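Iron aquisition yersiniabactin synthesis enzyme, YbtT (Escherichia coli, PDB 6BA9) is a low-specificity type II thioesterase, probably hydrolysing thioesters, that maintains production of the metallophore yersiniabactin by its NRPS/PKS assembly line. Local coordinates at residues 91-96 with 113-118; 84-89 with 98-103; 190-195 with 208-213; 16-21 with 44-49; 196-201 with 226-231. The protein carries 1 engineered substitution. All coordinates share one frame; numbering follows the deposited sequence.

Contact 1: 91-96 with 113-118; sequences MGAQVA and LIISGC
A93 is where helix 91-105 comes down on strand 112-116, and its methyl meets both C118 and I115. The two elements close the beta-alpha-beta unit that starts with strand 84-89, in an alpha/beta-hydrolase fold; the turn that leads into this helix carries the G-H-A-M-G sequence of the family's nucleophile elbow, with the engineered alanine at its centre. Packing is tightest at this N-terminal end of the helix, where the A93 and I115 CA atoms are only 5.0 Å apart. A93 CB lies 3.6 Å from C118 CB, just past the end of the strand. I115 brings two branches to the same methyl: CG2, and CD1 at the end of the chain, where chi2 of -66° sets it so that CD1 also comes within 3.4 Å of A93 O. With only a methyl at A93, the helix backbone comes close to the strand here.

One turn later the contact is looser. The CA atoms of A96 and L113 stand 7.4 Å apart, and the gap is bridged by a single methyl, L113 CD1, which is 3.9 Å from A96 CB. Neither end opens to solvent, since every touching residue is buried; M91 and V95 face instead toward W48 and helix 63-77. Q94 works along the flank of the contact. Its carboxamide is taken up through OE1 by T172, while the aliphatic part of the chain leans on C118. There C118 SG, anti to its backbone N, sits 3.7 Å from Q94 CG.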
# COMPACT_ATOMS: atom_id res chain seq x y z
N MET A 91 2.22 -1.64 -4.64
CA MET A 91 2.39 -0.21 -4.91
C MET A 91 2.14 0.62 -3.66
O MET A 91 2.79 1.65 -3.44
CB MET A 91 1.40 0.23 -5.99
CG MET A 91 1.23 1.72 -6.15
SD MET A 91 0.02 2.05 -7.45
CE MET A 91 -0.03 3.82 -7.38
N GLY A 92 1.13 0.23 -2.87
CA GLY A 92 0.79 1.00 -1.69
C GLY A 92 1.91 1.06 -0.68
O GLY A 92 2.01 2.02 0.07
N ALA A 93 2.76 0.03 -0.63
CA ALA A 93 3.90 0.09 0.28
C ALA A 93 4.87 1.20 -0.10
O ALA A 93 5.46 1.84 0.76
CB ALA A 93 4.63 -1.25 0.31
N GLN A 94 5.04 1.44 -1.40
CA GLN A 94 5.92 2.51 -1.86
C GLN A 94 5.37 3.86 -1.45
O GLN A 94 6.10 4.72 -0.97
CB GLN A 94 6.08 2.45 -3.38
CG GLN A 94 6.62 1.13 -3.93
CD GLN A 94 6.41 0.98 -5.40
OE1 GLN A 94 5.46 1.52 -5.97
NE2 GLN A 94 7.28 0.22 -6.05
N VAL A 95 4.06 4.05 -1.62
CA VAL A 95 3.44 5.30 -1.20
C VAL A 95 3.51 5.47 0.31
O VAL A 95 3.81 6.56 0.81
CB VAL A 95 1.99 5.42 -1.72
CG1 VAL A 95 1.37 6.72 -1.23
CG2 VAL A 95 1.96 5.39 -3.25
N ALA A 96 3.23 4.40 1.06
CA ALA A 96 3.28 4.47 2.52
C ALA A 96 4.68 4.83 2.99
O ALA A 96 4.84 5.67 3.89
CB ALA A 96 2.85 3.13 3.12
N LEU A 113 5.22 1.83 10.52
CA LEU A 113 5.15 1.67 9.07
C LEU A 113 5.10 0.18 8.77
O LEU A 113 5.96 -0.58 9.23
CB LEU A 113 6.38 2.28 8.41
CG LEU A 113 6.49 2.07 6.90
CD1 LEU A 113 5.29 2.70 6.14
CD2 LEU A 113 7.84 2.59 6.41
N ILE A 114 4.11 -0.24 7.98
CA ILE A 114 3.92 -1.63 7.58
C ILE A 114 4.09 -1.71 6.06
O ILE A 114 3.27 -1.15 5.30
CB ILE A 114 2.58 -2.22 8.06
CG1 ILE A 114 2.45 -2.12 9.59
CG2 ILE A 114 2.45 -3.67 7.60
CD1 ILE A 114 1.60 -0.97 10.06
N ILE A 115 5.16 -2.38 5.62
CA ILE A 115 5.49 -2.58 4.22
C ILE A 115 5.14 -4.03 3.90
O ILE A 115 5.72 -4.96 4.48
CB ILE A 115 7.00 -2.33 4.02
CG1 ILE A 115 7.34 -0.88 4.31
CG2 ILE A 115 7.48 -2.78 2.63
CD1 ILE A 115 6.75 0.09 3.38
N SER A 116 4.19 -4.25 3.00
CA SER A 116 3.69 -5.58 2.68
C SER A 116 3.84 -5.87 1.19
O SER A 116 3.45 -5.06 0.33
CB SER A 116 2.23 -5.62 3.10
OG SER A 116 1.59 -6.84 2.80
N GLY A 117 4.36 -7.06 0.86
CA GLY A 117 4.29 -7.57 -0.49
C GLY A 117 4.83 -6.65 -1.56
O GLY A 117 4.18 -6.48 -2.61
N CYS A 118 6.02 -6.08 -1.34
CA CYS A 118 6.60 -5.11 -2.27
C CYS A 118 8.11 -5.25 -2.25
O CYS A 118 8.70 -5.36 -1.18
CB CYS A 118 6.22 -3.70 -1.82
SG CYS A 118 6.65 -2.40 -3.00

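Contact 2: 84-89 with 98-103; sequences LLLAGH and ETCRLL
The strand carrying L84 and L86 and the helix carrying T99, C100 and L103 run nearly antiparallel, their N-to-C directions 154° apart and their axes 9.4 Å at closest approach, with L86 and C100 the nearest pair of CA atoms. At that spacing the side chains have to reach, and L86 does most of the reaching. Its CD1 presses on the helix backbone itself, 3.7 Å from C100 N, and touches C100 CB at 3.8 Å. The same L86 CD1 has T99 CG2 at 4.0 Å and L103 CD1 at 4.1 Å, so one methyl touches three residues on the strand-facing side of the helix. L84 adds a second, smaller touch: its CD2 meets L103 CD1 at 3.9 Å, the two leucine chains crossing at about a right angle.

T99 OG1 is anti to the carbonyl carbon (chi1 -60°), which leaves CG2 anti to the backbone N and facing L86; OG1 bonds back to V95 O in its own helix. E98 and R101 do not touch the strand; they are joined by a salt bridge whose hydrogen bond is weak in angle, and E98 OE2 also holds Y175 and Y177. Next door, helix 63-77 packs on L86 through L74. Between these two segments the contact is thus apolar, made of buried methyls without directional bonds, with the hydroxyl satisfied inside the helix and the E98 and R101 charges kept off the strand.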
# COMPACT_ATOMS: atom_id res chain seq x y z
N LEU A 84 -0.38 7.16 14.81
CA LEU A 84 -0.63 6.93 13.39
C LEU A 84 0.21 5.75 12.92
O LEU A 84 1.44 5.72 13.12
CB LEU A 84 -0.28 8.17 12.57
CG LEU A 84 -0.40 8.00 11.05
CD1 LEU A 84 -1.85 7.82 10.61
CD2 LEU A 84 0.21 9.19 10.35
N LEU A 85 -0.44 4.79 12.29
CA LEU A 85 0.21 3.67 11.62
C LEU A 85 -0.05 3.77 10.12
O LEU A 85 -1.20 3.90 9.70
CB LEU A 85 -0.33 2.34 12.15
CG LEU A 85 -0.17 2.11 13.66
CD1 LEU A 85 -0.93 0.85 14.07
CD2 LEU A 85 1.29 1.97 14.02
N LEU A 86 1.01 3.74 9.32
CA LEU A 86 0.90 3.76 7.87
C LEU A 86 1.21 2.38 7.33
O LEU A 86 2.22 1.80 7.70
CB LEU A 86 1.90 4.74 7.25
CG LEU A 86 1.55 6.20 7.37
CD1 LEU A 86 2.79 7.05 7.03
CD2 LEU A 86 0.42 6.53 6.42
N ALA A 87 0.34 1.86 6.47
CA ALA A 87 0.52 0.55 5.87
C ALA A 87 0.29 0.62 4.37
O ALA A 87 -0.47 1.46 3.88
CB ALA A 87 -0.45 -0.46 6.46
N GLY A 88 0.92 -0.28 3.62
CA GLY A 88 0.64 -0.39 2.20
C GLY A 88 1.06 -1.74 1.68
O GLY A 88 1.99 -2.36 2.21
N HIS A 89 0.37 -2.20 0.64
CA HIS A 89 0.65 -3.47 -0.02
C HIS A 89 1.03 -3.20 -1.47
O HIS A 89 0.32 -2.47 -2.18
CB HIS A 89 -0.58 -4.38 0.03
CG HIS A 89 -0.31 -5.77 -0.45
ND1 HIS A 89 0.49 -6.67 0.23
CD2 HIS A 89 -0.74 -6.42 -1.56
CE1 HIS A 89 0.51 -7.82 -0.42
NE2 HIS A 89 -0.22 -7.69 -1.51
N GLU A 98 7.08 6.50 1.26
CA GLU A 98 7.39 7.89 0.92
C GLU A 98 6.57 8.87 1.76
O GLU A 98 7.07 9.95 2.11
CB GLU A 98 7.23 8.12 -0.58
CG GLU A 98 8.24 7.39 -1.47
CD GLU A 98 9.64 7.94 -1.37
OE1 GLU A 98 9.81 9.09 -0.88
OE2 GLU A 98 10.57 7.21 -1.77
N THR A 99 5.34 8.51 2.11
CA THR A 99 4.54 9.32 3.01
C THR A 99 5.18 9.38 4.39
O THR A 99 5.28 10.45 5.01
CB THR A 99 3.12 8.76 3.10
OG1 THR A 99 2.52 8.77 1.79
CG2 THR A 99 2.24 9.59 4.02
N CYS A 100 5.62 8.22 4.88
CA CYS A 100 6.26 8.16 6.18
C CYS A 100 7.53 8.98 6.19
O CYS A 100 7.82 9.67 7.19
CB CYS A 100 6.56 6.69 6.53
SG CYS A 100 6.98 6.41 8.27
N ARG A 101 8.28 8.97 5.09
CA ARG A 101 9.49 9.79 4.96
C ARG A 101 9.16 11.26 5.18
O ARG A 101 9.82 11.95 5.97
CB ARG A 101 10.11 9.55 3.59
CG ARG A 101 11.38 10.32 3.26
CD ARG A 101 12.21 9.61 2.15
NE ARG A 101 12.98 10.58 1.38
CZ ARG A 101 12.98 10.70 0.05
NH1 ARG A 101 12.28 9.88 -0.72
NH2 ARG A 101 13.73 11.65 -0.51
N LEU A 102 8.11 11.75 4.51
CA LEU A 102 7.75 13.16 4.65
C LEU A 102 7.30 13.48 6.07
O LEU A 102 7.69 14.51 6.64
CB LEU A 102 6.65 13.52 3.65
CG LEU A 102 7.04 13.44 2.18
CD1 LEU A 102 5.86 13.61 1.28
CD2 LEU A 102 8.12 14.48 1.82
N LEU A 103 6.48 12.63 6.68
CA LEU A 103 5.96 12.91 8.02
C LEU A 103 7.07 12.87 9.06
O LEU A 103 7.10 13.71 9.97
CB LEU A 103 4.86 11.92 8.38
CG LEU A 103 3.61 12.08 7.54
CD1 LEU A 103 2.63 11.02 7.97
CD2 LEU A 103 2.99 13.46 7.66

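Contact 3: 190-195 with 208-213; sequences ALLLCG and AWRQWL
L192 reaches out from its strand and spreads both methyls over the 3-10 turn of 208-211. With chi1 at -57°, CG sits anti to the carbonyl carbon and beside the backbone N; chi2 of 180° then carries CD1 straight outward. L192 CD2 lands 3.7 Å from W209 CB, meeting the tryptophan at its base and coming obliquely to the ring. L192 CD1 lies 4.0 Å from R210 CG and equally near W209 CB, the leucine and arginine chains crossing at about a right angle. R210 then bends at chi3 (-62°), and its NE pairs with D207. L213 closes the other flank with one methyl: its CD1 touches L192 CD2 at 3.8 Å and A190 CB at 3.9 Å.

From this base the W209 indole leads away from the strand. NE1 donates to C118 O, and the ring packs edge-to-face with F97, so the tryptophan ties the turn to the helix 91-105 side of the sheet as well. Strand 190-195 lies between strands 112-116 and 216-222. The turn, on the connection from helix 203-207 to strand 216-222, covers the face that carries A190 and L192, whereas L191 and L193 point to the opposite face, against helix 233-243.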
# COMPACT_ATOMS: atom_id res chain seq x y z
N ALA A 190 9.23 -0.24 11.86
CA ALA A 190 8.72 -0.81 10.62
C ALA A 190 8.56 -2.32 10.74
O ALA A 190 9.37 -3.01 11.37
CB ALA A 190 9.63 -0.49 9.45
N LEU A 191 7.51 -2.81 10.08
CA LEU A 191 7.23 -4.23 9.96
C LEU A 191 7.17 -4.58 8.48
O LEU A 191 6.49 -3.89 7.71
CB LEU A 191 5.89 -4.55 10.60
CG LEU A 191 5.32 -5.95 10.41
CD1 LEU A 191 6.24 -7.02 11.04
CD2 LEU A 191 3.92 -6.03 10.99
N LEU A 192 7.86 -5.64 8.10
CA LEU A 192 7.86 -6.16 6.74
C LEU A 192 7.02 -7.43 6.71
O LEU A 192 7.23 -8.34 7.54
CB LEU A 192 9.28 -6.51 6.31
CG LEU A 192 10.33 -5.39 6.36
CD1 LEU A 192 11.69 -5.89 5.89
CD2 LEU A 192 9.92 -4.19 5.55
N LEU A 193 6.07 -7.49 5.78
CA LEU A 193 5.22 -8.65 5.57
C LEU A 193 5.41 -9.16 4.16
O LEU A 193 5.57 -8.38 3.21
CB LEU A 193 3.75 -8.28 5.79
CG LEU A 193 3.34 -7.80 7.18
CD1 LEU A 193 1.87 -7.47 7.18
CD2 LEU A 193 3.65 -8.86 8.22
N CYS A 194 5.39 -10.48 4.01
CA CYS A 194 5.37 -11.11 2.70
C CYS A 194 4.46 -12.33 2.76
O CYS A 194 4.07 -12.79 3.84
CB CYS A 194 6.78 -11.44 2.20
SG CYS A 194 7.58 -12.80 3.11
N GLY A 195 4.13 -12.84 1.58
CA GLY A 195 3.24 -13.98 1.45
C GLY A 195 3.98 -15.26 1.10
O GLY A 195 4.86 -15.26 0.24
N ALA A 208 14.98 -7.00 1.29
CA ALA A 208 15.85 -5.91 0.86
C ALA A 208 15.42 -4.55 1.38
O ALA A 208 16.21 -3.58 1.33
CB ALA A 208 15.94 -5.92 -0.65
N TRP A 209 14.20 -4.43 1.89
CA TRP A 209 13.80 -3.18 2.52
C TRP A 209 14.64 -2.83 3.74
O TRP A 209 14.65 -1.67 4.17
CB TRP A 209 12.33 -3.23 2.92
CG TRP A 209 11.33 -2.89 1.83
CD1 TRP A 209 10.67 -3.76 1.03
CD2 TRP A 209 10.88 -1.59 1.46
NE1 TRP A 209 9.83 -3.09 0.18
CE2 TRP A 209 9.94 -1.75 0.43
CE3 TRP A 209 11.18 -0.31 1.90
CZ2 TRP A 209 9.29 -0.66 -0.17
CZ3 TRP A 209 10.54 0.77 1.31
CH2 TRP A 209 9.61 0.57 0.29
N ARG A 210 15.34 -3.81 4.31
CA ARG A 210 16.17 -3.51 5.47
C ARG A 210 17.28 -2.53 5.14
O ARG A 210 17.84 -1.92 6.06
CB ARG A 210 16.72 -4.80 6.09
CG ARG A 210 15.63 -5.69 6.70
CD ARG A 210 16.19 -6.93 7.42
NE ARG A 210 16.91 -7.79 6.49
CZ ARG A 210 18.23 -7.83 6.33
NH1 ARG A 210 19.00 -7.07 7.09
NH2 ARG A 210 18.74 -8.63 5.41
N GLN A 211 17.58 -2.32 3.86
CA GLN A 211 18.56 -1.31 3.47
C GLN A 211 18.07 0.10 3.76
O GLN A 211 18.89 1.03 3.87
CB GLN A 211 18.88 -1.41 1.98
CG GLN A 211 19.49 -2.73 1.51
CD GLN A 211 20.94 -2.84 1.86
OE1 GLN A 211 21.61 -1.82 2.06
NE2 GLN A 211 21.44 -4.05 1.95
N TRP A 212 16.76 0.28 3.91
CA TRP A 212 16.12 1.59 3.97
C TRP A 212 15.56 1.94 5.34
O TRP A 212 15.04 3.06 5.52
CB TRP A 212 14.98 1.61 2.93
CG TRP A 212 15.43 1.48 1.54
CD1 TRP A 212 15.70 0.33 0.86
CD2 TRP A 212 15.69 2.55 0.62
NE1 TRP A 212 16.10 0.61 -0.42
CE2 TRP A 212 16.11 1.97 -0.59
CE3 TRP A 212 15.61 3.94 0.72
CZ2 TRP A 212 16.43 2.73 -1.70
CZ3 TRP A 212 15.93 4.69 -0.38
CH2 TRP A 212 16.34 4.09 -1.58
N LEU A 213 15.62 1.04 6.31
CA LEU A 213 14.84 1.12 7.54
C LEU A 213 15.74 0.81 8.72
O LEU A 213 16.29 -0.30 8.81
CB LEU A 213 13.67 0.13 7.47
CG LEU A 213 12.70 0.31 6.30
CD1 LEU A 213 11.73 -0.88 6.22
CD2 LEU A 213 11.94 1.62 6.46

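Contact 4: 16-21 with 44-49; sequences HLVMCP and SLVTWP
The H16 imidazole has V18 CG2 over one face, 3.9 Å above the ring plane and toward its rim, and S44 OG at its edge, where H16 NE2 and the hydroxyl share a hydrogen bond of 2.7 Å. H16 CG is anti to the backbone N (chi1 -171°), and the ring beyond it reaches S44. At the far end, the W48 indole takes P21 on one face: CG is 3.9 Å from the centre of the five-membered ring, 24° off its normal, a CH-pi contact. C20 CB approaches the same ring obliquely, 3.8 Å from W48 CH2. Indole NE1 is buried and finds no polar partner in the model.

Between these rings run parallel neighbours of the alpha/beta-hydrolase sheet, strands 16-20 and 42-46, linked by a beta-alpha-beta crossover through helix 31-34. S44 N donates to L17 O, M19 N to S44 O and V46 N to M19 O, each at 2.9 Å. On the face of V18, its CG1 presses on V46 CG2 at 3.5 Å, with helix 63-77 reaching V46 and C20 through L70. On the face of M19, L45 CD1 lies 4.1 Å from M19 CG, and F30 covers L45 and P21.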
# COMPACT_ATOMS: atom_id res chain seq x y z
N HIS A 16 -4.84 5.05 14.74
CA HIS A 16 -5.44 5.20 13.42
C HIS A 16 -4.50 4.57 12.41
O HIS A 16 -3.35 5.00 12.27
CB HIS A 16 -5.68 6.67 13.09
CG HIS A 16 -6.49 6.90 11.85
ND1 HIS A 16 -6.83 8.17 11.43
CD2 HIS A 16 -7.00 6.05 10.93
CE1 HIS A 16 -7.54 8.09 10.32
NE2 HIS A 16 -7.68 6.81 10.01
N LEU A 17 -4.97 3.51 11.76
CA LEU A 17 -4.23 2.79 10.73
C LEU A 17 -4.74 3.25 9.36
O LEU A 17 -5.94 3.22 9.10
CB LEU A 17 -4.42 1.28 10.91
CG LEU A 17 -3.85 0.33 9.87
CD1 LEU A 17 -2.35 0.41 9.78
CD2 LEU A 17 -4.27 -1.10 10.21
N VAL A 18 -3.82 3.72 8.51
CA VAL A 18 -4.11 4.22 7.17
C VAL A 18 -3.47 3.28 6.16
O VAL A 18 -2.25 3.08 6.17
CB VAL A 18 -3.59 5.65 7.01
CG1 VAL A 18 -3.78 6.16 5.57
CG2 VAL A 18 -4.29 6.58 7.98
N MET A 19 -4.30 2.68 5.30
CA MET A 19 -3.86 1.67 4.36
C MET A 19 -3.80 2.22 2.94
O MET A 19 -4.82 2.69 2.42
CB MET A 19 -4.82 0.48 4.38
CG MET A 19 -4.49 -0.60 3.37
SD MET A 19 -2.99 -1.49 3.80
CE MET A 19 -2.91 -2.63 2.44
N CYS A 20 -2.66 2.04 2.28
CA CYS A 20 -2.46 2.39 0.88
C CYS A 20 -2.65 1.14 0.01
O CYS A 20 -2.01 0.10 0.26
CB CYS A 20 -1.04 2.92 0.69
SG CYS A 20 -0.77 4.49 1.55
N PRO A 21 -3.50 1.20 -1.01
CA PRO A 21 -3.82 0.00 -1.79
C PRO A 21 -2.77 -0.31 -2.86
O PRO A 21 -1.87 0.47 -3.17
CB PRO A 21 -5.16 0.38 -2.42
CG PRO A 21 -5.05 1.83 -2.64
CD PRO A 21 -4.34 2.34 -1.40
N SER A 44 -8.59 3.56 7.92
CA SER A 44 -8.96 4.29 6.72
C SER A 44 -8.20 3.74 5.53
O SER A 44 -7.09 3.22 5.67
CB SER A 44 -8.68 5.77 6.87
OG SER A 44 -9.40 6.34 7.97
N LEU A 45 -8.82 3.86 4.35
CA LEU A 45 -8.25 3.42 3.08
C LEU A 45 -7.97 4.65 2.22
O LEU A 45 -8.82 5.56 2.12
CB LEU A 45 -9.24 2.50 2.35
CG LEU A 45 -8.77 1.93 1.01
CD1 LEU A 45 -7.65 0.92 1.19
CD2 LEU A 45 -9.96 1.29 0.28
N VAL A 46 -6.81 4.67 1.60
CA VAL A 46 -6.41 5.76 0.71
C VAL A 46 -6.93 5.47 -0.69
O VAL A 46 -6.77 4.36 -1.21
CB VAL A 46 -4.88 5.91 0.69
CG1 VAL A 46 -4.46 7.06 -0.20
CG2 VAL A 46 -4.35 6.13 2.09
N THR A 47 -7.56 6.47 -1.31
CA THR A 47 -8.04 6.39 -2.69
C THR A 47 -7.04 7.05 -3.62
O THR A 47 -6.69 8.21 -3.42
CB THR A 47 -9.36 7.15 -2.83
OG1 THR A 47 -10.29 6.73 -1.84
CG2 THR A 47 -9.95 6.96 -4.20
N TRP A 48 -6.60 6.33 -4.65
CA TRP A 48 -5.79 6.95 -5.68
C TRP A 48 -6.67 7.83 -6.58
O TRP A 48 -7.76 7.41 -6.99
CB TRP A 48 -5.11 5.89 -6.55
CG TRP A 48 -4.17 4.90 -5.88
CD1 TRP A 48 -3.95 3.63 -6.29
CD2 TRP A 48 -3.32 5.11 -4.72
NE1 TRP A 48 -3.01 3.02 -5.49
CE2 TRP A 48 -2.62 3.89 -4.52
CE3 TRP A 48 -3.08 6.17 -3.85
CZ2 TRP A 48 -1.71 3.71 -3.49
CZ3 TRP A 48 -2.17 5.99 -2.82
CH2 TRP A 48 -1.49 4.75 -2.65
N PRO A 49 -6.25 9.06 -6.88
CA PRO A 49 -7.02 9.89 -7.80
C PRO A 49 -7.40 9.14 -9.07
O PRO A 49 -6.64 8.30 -9.59
CB PRO A 49 -6.08 11.07 -8.06
CG PRO A 49 -5.31 11.20 -6.77
CD PRO A 49 -5.11 9.79 -6.30

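Contact 5: 196-201 with 226-231; sequences SHDREA and HFYPIQ
H226 ND1 donates to both oxygens of the D198 carboxylate, a His-carboxylate bond split in two. From H226 ND1 the straighter branch goes to D198 OD2, at 3.0 Å and 163°; that to D198 OD1 is 2.9 Å but bent to 131°. The ring meets both oxygens on the syn side, with the two planes turned 55° against each other. D198 CG is anti to its backbone N, on the side of the histidine. E200 lies over one face of the imidazole: its CG is 3.7 Å from the centre of the H226 ring in a CH-pi contact, the chain crossing at about a right angle before its carboxylate turns off to a salt bridge with R127.

The next shell holds the carboxylate. E200 N donates to D198 OD1 at 2.8 Å, closing an Asx turn, and comes from the opposite face of the carboxylate plane to ND1, so OD1 is gripped from both sides. Y228 brings its ring edge to D198 OD2, with CE2 3.9 Å away, and ties its hydroxyl to S116. A water accepts from R199 N and H226 N, its oxygen 3.1 Å from H226 N, and joins the two loops; H89 NE2 hydrogen-bonds H226 O.

Acceptor and donor are thus both held in rotation. ND1 is committed to D198, which fixes how the ring is turned, and the H226 side chain also touches A90, the engineered position. This is consistent with the histidine and aspartate of an alpha/beta-hydrolase catalytic triad.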
# COMPACT_ATOMS: atom_id res chain seq x y z
N SER A 196 3.59 -16.35 1.75
CA SER A 196 4.27 -17.63 1.54
C SER A 196 4.28 -18.03 0.07
O SER A 196 5.26 -18.63 -0.40
CB SER A 196 3.59 -18.73 2.36
OG SER A 196 2.22 -18.90 2.02
N HIS A 197 3.20 -17.74 -0.64
CA HIS A 197 3.04 -18.12 -2.04
C HIS A 197 2.69 -16.90 -2.88
O HIS A 197 1.93 -17.00 -3.85
CB HIS A 197 2.02 -19.24 -2.18
CG HIS A 197 2.45 -20.51 -1.51
ND1 HIS A 197 2.36 -20.70 -0.15
CD2 HIS A 197 3.02 -21.63 -2.01
CE1 HIS A 197 2.84 -21.89 0.16
NE2 HIS A 197 3.25 -22.48 -0.95
N ASP A 198 3.23 -15.74 -2.51
CA ASP A 198 3.01 -14.50 -3.26
C ASP A 198 3.95 -14.49 -4.46
O ASP A 198 5.16 -14.29 -4.31
CB ASP A 198 3.26 -13.29 -2.36
CG ASP A 198 3.02 -11.97 -3.06
OD1 ASP A 198 2.84 -11.94 -4.30
OD2 ASP A 198 2.98 -10.92 -2.37
N ARG A 199 3.39 -14.72 -5.65
CA ARG A 199 4.22 -14.80 -6.85
C ARG A 199 4.75 -13.44 -7.30
O ARG A 199 5.61 -13.40 -8.19
CB ARG A 199 3.42 -15.44 -7.99
CG ARG A 199 3.18 -16.92 -7.76
CD ARG A 199 2.34 -17.53 -8.88
NE ARG A 199 1.10 -16.79 -9.04
CZ ARG A 199 0.67 -16.24 -10.17
NH1 ARG A 199 1.35 -16.38 -11.30
NH2 ARG A 199 -0.46 -15.56 -10.17
N GLU A 200 4.27 -12.34 -6.72
CA GLU A 200 4.68 -11.01 -7.13
C GLU A 200 5.82 -10.44 -6.31
O GLU A 200 6.50 -9.52 -6.78
CB GLU A 200 3.49 -10.04 -7.05
CG GLU A 200 2.22 -10.51 -7.74
CD GLU A 200 2.47 -11.00 -9.14
OE1 GLU A 200 3.30 -10.40 -9.86
OE2 GLU A 200 1.87 -12.02 -9.52
N ALA A 201 6.04 -10.92 -5.09
CA ALA A 201 7.08 -10.35 -4.22
C ALA A 201 7.63 -11.46 -3.34
O ALA A 201 7.00 -11.89 -2.37
CB ALA A 201 6.55 -9.21 -3.37
N HIS A 226 -0.68 -13.37 -3.38
CA HIS A 226 -0.45 -11.92 -3.40
C HIS A 226 -1.58 -11.14 -2.73
O HIS A 226 -1.36 -10.01 -2.27
CB HIS A 226 -0.27 -11.40 -4.84
CG HIS A 226 0.15 -9.96 -4.92
ND1 HIS A 226 1.30 -9.49 -4.34
CD2 HIS A 226 -0.45 -8.89 -5.49
CE1 HIS A 226 1.41 -8.19 -4.56
NE2 HIS A 226 0.35 -7.80 -5.26
N PHE A 227 -2.78 -11.68 -2.67
CA PHE A 227 -3.90 -10.96 -2.07
C PHE A 227 -4.14 -11.33 -0.60
O PHE A 227 -5.22 -11.09 -0.07
CB PHE A 227 -5.14 -11.09 -2.95
CG PHE A 227 -4.94 -10.42 -4.29
CD1 PHE A 227 -5.03 -9.05 -4.40
CD2 PHE A 227 -4.55 -11.16 -5.40
CE1 PHE A 227 -4.80 -8.42 -5.62
CE2 PHE A 227 -4.32 -10.53 -6.61
CZ PHE A 227 -4.45 -9.17 -6.72
N TYR A 228 -3.11 -11.83 0.07
CA TYR A 228 -3.22 -12.18 1.49
C TYR A 228 -3.77 -11.06 2.38
O TYR A 228 -4.43 -11.37 3.37
CB TYR A 228 -1.92 -12.78 2.05
CG TYR A 228 -0.72 -11.84 2.11
CD1 TYR A 228 -0.60 -10.90 3.12
CD2 TYR A 228 0.29 -11.91 1.17
CE1 TYR A 228 0.49 -10.03 3.17
CE2 TYR A 228 1.39 -11.06 1.21
CZ TYR A 228 1.47 -10.13 2.22
OH TYR A 228 2.57 -9.30 2.22
N PRO A 229 -3.55 -9.76 2.12
CA PRO A 229 -4.12 -8.77 3.05
C PRO A 229 -5.63 -8.84 3.14
O PRO A 229 -6.22 -8.52 4.19
CB PRO A 229 -3.63 -7.42 2.51
CG PRO A 229 -2.35 -7.77 1.81
CD PRO A 229 -2.65 -9.11 1.14
N ILE A 230 -6.27 -9.23 2.04
CA ILE A 230 -7.73 -9.34 1.96
C ILE A 230 -8.18 -10.76 2.25
O ILE A 230 -9.02 -10.99 3.11
CB ILE A 230 -8.19 -8.85 0.57
CG1 ILE A 230 -7.90 -7.35 0.44
CG2 ILE A 230 -9.67 -9.14 0.36
CD1 ILE A 230 -7.87 -6.86 -1.02
N GLN A 231 -7.59 -11.73 1.56
CA GLN A 231 -8.01 -13.13 1.70
C GLN A 231 -7.60 -13.73 3.04
O GLN A 231 -8.24 -14.68 3.51
CB GLN A 231 -7.43 -13.94 0.55
CG GLN A 231 -7.80 -13.41 -0.83
CD GLN A 231 -9.26 -13.62 -1.14
OE1 GLN A 231 -9.79 -14.70 -0.89
NE2 GLN A 231 -9.92 -12.60 -1.67
O HOH W 1 0.41 -14.73 -5.89

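Contacts 1 to 4 all build on one sheet. Contacts 1 and 2 share helix 91-105, packing its start and its later turns onto neighbouring strands; the centre of contact 1 is about 4 Å from the centre of the chain. Contact 3 repeats their apolar chemistry, its centre about 13 Å from the chain's centre, and includes an exposed arginine. Contact 4 alone pairs strand with strand, so backbone hydrogen bonds carry it. Contact 5, equally far out between centres, joins a loop to the loop and start of helix 228-231 and is chiefly polar. Y228 of contact 5 hydrogen-bonds S116 of contact 1, and H226 O takes a bond from H89 of contact 2, tying these loops to the core.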